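Local coordinates for protein Exo beta-1,2-glucooligosaccharide sophorohydrolase (non-reducing end) (Parabacteroides distasonis ATCC 8503, PDB 5Z06) that hydrolyses linear beta-1,2-glucans and beta-1,2-glucooligosaccharides of four or more glucose units, releasing sophorose from the non-reducing end, at residues S441-W446 with N457-G462. Numbering follows the deposited sequence.
Sequences SPYLYW and NHKLIG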
loop_
_atom_site.group_PDB
_atom_site.type_symbol
_atom_site.label_atom_id
_atom_site.label_comp_id
_atom_site.label_asym_id
_atom_site.label_seq_id
_atom_site.Cartn_x
_atom_site.Cartn_y
_atom_site.Cartn_z
ATOM N N SER A 441 -24.210 -26.901 -6.102
ATOM C CA SER A 441 -23.666 -25.692 -6.729
ATOM C C SER A 441 -22.450 -26.065 -7.571
ATOM O O SER A 441 -21.546 -26.751 -7.083
ATOM C CB SER A 441 -23.249 -24.646 -5.712
ATOM O OG SER A 441 -22.623 -23.536 -6.340
ATOM N N PRO A 442 -22.434 -25.635 -8.842
ATOM C CA PRO A 442 -21.190 -25.757 -9.612
ATOM C C PRO A 442 -20.059 -24.820 -9.120
ATOM O O PRO A 442 -18.905 -25.021 -9.493
ATOM C CB PRO A 442 -21.606 -25.408 -11.052
ATOM C CG PRO A 442 -23.030 -24.981 -11.002
ATOM C CD PRO A 442 -23.493 -24.923 -9.585
ATOM N N TYR A 443 -20.408 -23.840 -8.284
ATOM C CA TYR A 443 -19.504 -22.780 -7.866
ATOM C C TYR A 443 -19.271 -22.775 -6.374
ATOM O O TYR A 443 -20.178 -23.090 -5.577
ATOM C CB TYR A 443 -20.097 -21.419 -8.208
ATOM C CG TYR A 443 -20.457 -21.259 -9.640
ATOM C CD1 TYR A 443 -19.492 -20.911 -10.577
ATOM C CD2 TYR A 443 -21.775 -21.448 -10.069
ATOM C CE1 TYR A 443 -19.803 -20.761 -11.909
ATOM C CE2 TYR A 443 -22.113 -21.301 -11.399
ATOM C CZ TYR A 443 -21.124 -20.955 -12.321
ATOM O OH TYR A 443 -21.447 -20.810 -13.650
ATOM N N LEU A 444 -18.062 -22.351 -6.007
ATOM C CA LEU A 444 -17.828 -21.833 -4.685
ATOM C C LEU A 444 -18.323 -20.412 -4.652
ATOM O O LEU A 444 -18.336 -19.731 -5.683
ATOM C CB LEU A 444 -16.324 -21.848 -4.333
ATOM C CG LEU A 444 -15.736 -23.205 -3.999
ATOM C CD1 LEU A 444 -14.212 -23.115 -3.931
ATOM C CD2 LEU A 444 -16.312 -23.700 -2.675
ATOM N N TYR A 445 -18.714 -19.964 -3.456
ATOM C CA TYR A 445 -18.991 -18.569 -3.198
ATOM C C TYR A 445 -17.872 -17.906 -2.414
ATOM O O TYR A 445 -17.176 -18.545 -1.608
ATOM C CB TYR A 445 -20.327 -18.401 -2.510
ATOM C CG TYR A 445 -21.455 -18.660 -3.487
ATOM C CD1 TYR A 445 -21.778 -19.959 -3.860
ATOM C CD2 TYR A 445 -22.137 -17.610 -4.100
ATOM C CE1 TYR A 445 -22.779 -20.211 -4.776
ATOM C CE2 TYR A 445 -23.145 -17.859 -5.015
ATOM C CZ TYR A 445 -23.464 -19.160 -5.334
ATOM O OH TYR A 445 -24.438 -19.441 -6.249
ATOM N N TRP A 446 -17.712 -16.617 -2.691
ATOM C CA TRP A 446 -16.680 -15.783 -2.105
ATOM C C TRP A 446 -16.931 -15.600 -0.612
ATOM O O TRP A 446 -15.998 -15.741 0.192
ATOM C CB TRP A 446 -16.626 -14.420 -2.817
ATOM C CG TRP A 446 -15.327 -13.713 -2.724
ATOM C CD1 TRP A 446 -14.646 -13.413 -1.603
ATOM C CD2 TRP A 446 -14.559 -13.196 -3.813
ATOM N NE1 TRP A 446 -13.477 -12.760 -1.913
ATOM C CE2 TRP A 446 -13.402 -12.602 -3.263
ATOM C CE3 TRP A 446 -14.741 -13.161 -5.197
ATOM C CZ2 TRP A 446 -12.413 -12.016 -4.041
ATOM C CZ3 TRP A 446 -13.761 -12.561 -5.977
ATOM C CH2 TRP A 446 -12.610 -12.000 -5.398
ATOM N N ASN A 457 -23.124 -13.004 -2.413
ATOM C CA ASN A 457 -23.514 -13.897 -3.506
ATOM C C ASN A 457 -22.628 -13.799 -4.752
ATOM O O ASN A 457 -23.095 -13.779 -5.903
ATOM C CB ASN A 457 -24.999 -13.666 -3.868
ATOM C CG ASN A 457 -25.693 -14.941 -4.299
ATOM O OD1 ASN A 457 -25.714 -15.954 -3.566
ATOM N ND2 ASN A 457 -26.255 -14.912 -5.496
ATOM N N HIS A 458 -21.331 -13.753 -4.501
ATOM C CA HIS A 458 -20.352 -13.599 -5.547
ATOM C C HIS A 458 -19.790 -14.987 -5.815
ATOM O O HIS A 458 -19.126 -15.574 -4.946
ATOM C CB HIS A 458 -19.281 -12.637 -5.064
ATOM C CG HIS A 458 -18.362 -12.154 -6.130
ATOM N ND1 HIS A 458 -17.647 -10.984 -6.007
ATOM C CD2 HIS A 458 -18.033 -12.672 -7.335
ATOM C CE1 HIS A 458 -16.925 -10.798 -7.097
ATOM N NE2 HIS A 458 -17.146 -11.806 -7.922
ATOM N N LYS A 459 -20.073 -15.527 -7.000
ATOM C CA LYS A 459 -19.541 -16.827 -7.396
ATOM C C LYS A 459 -18.071 -16.690 -7.698
ATOM O O LYS A 459 -17.651 -15.652 -8.202
ATOM C CB LYS A 459 -20.240 -17.356 -8.624
ATOM C CG LYS A 459 -21.674 -17.800 -8.371
ATOM C CD LYS A 459 -22.461 -17.790 -9.684
ATOM C CE LYS A 459 -23.740 -18.620 -9.614
ATOM N NZ LYS A 459 -24.841 -17.899 -8.921
ATOM N N LEU A 460 -17.295 -17.729 -7.390
ATOM C CA LEU A 460 -15.885 -17.738 -7.730
ATOM C C LEU A 460 -15.740 -18.276 -9.125
ATOM O O LEU A 460 -15.962 -19.463 -9.367
ATOM C CB LEU A 460 -15.063 -18.571 -6.735
ATOM C CG LEU A 460 -14.599 -17.907 -5.453
ATOM C CD1 LEU A 460 -15.460 -16.742 -5.017
ATOM C CD2 LEU A 460 -14.431 -18.891 -4.319
ATOM N N ILE A 461 -15.380 -17.387 -10.047
ATOM C CA ILE A 461 -15.305 -17.720 -11.457
ATOM C C ILE A 461 -14.020 -17.179 -12.018
ATOM O O ILE A 461 -13.796 -15.960 -11.990
ATOM C CB ILE A 461 -16.500 -17.105 -12.218
ATOM C CG1 ILE A 461 -17.824 -17.622 -11.613
ATOM C CG2 ILE A 461 -16.403 -17.406 -13.719
ATOM C CD1 ILE A 461 -19.051 -16.911 -12.134
ATOM N N GLY A 462 -13.179 -18.085 -12.511
ATOM C CA GLY A 462 -11.930 -17.737 -13.197
ATOM C C GLY A 462 -12.194 -17.447 -14.668
ATOM O O GLY A 462 -13.285 -17.706 -15.141
#
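Trp446 and His458 both set CG anti to the backbone N (chi1 -156° and -168°), and their side chains run side by side. Trp446 CE3 lies over the centre of the His458 ring, 3.6 Å above its plane, although the two ring planes are inclined at 40°. Lys459 extends between two tyrosines: its CD lies over one face of the Tyr443 ring, 3.9 Å from the ring centroid, in a CH-pi contact, while Pro442 CB lies over the opposite face, toward the rim. A bend at its last torsion brings NZ within 3.1 Å of Tyr445 OH, to which it donates a hydrogen bond.

The backbones meet in a single beta bridge, Tyr445 with Lys459, a non-hydrogen-bonded antiparallel pair framed by Leu460 N to Leu444 O (2.8 Å) and Trp446 N to His458 O (2.9 Å). Leu460 points toward 441-446, with CD1 packed 3.4 Å from Trp446 CB and CD2 against Leu444 CB.

His458 NE2 is hydrogen-bonded to Tyr500, and Tyr443 OH to Ser492 and Glu494. The bridge exemplifies minimal strand-like pairing of two loops in a helical glycoamylase-like region, consistent with an (alpha/alpha)6 barrel. These loops flank strand 447-448 in sequence; Leu444 and Leu460 pack between helices 392-408 and 467-475, whereas Tyr443 and Ile461 meet helix 495-505.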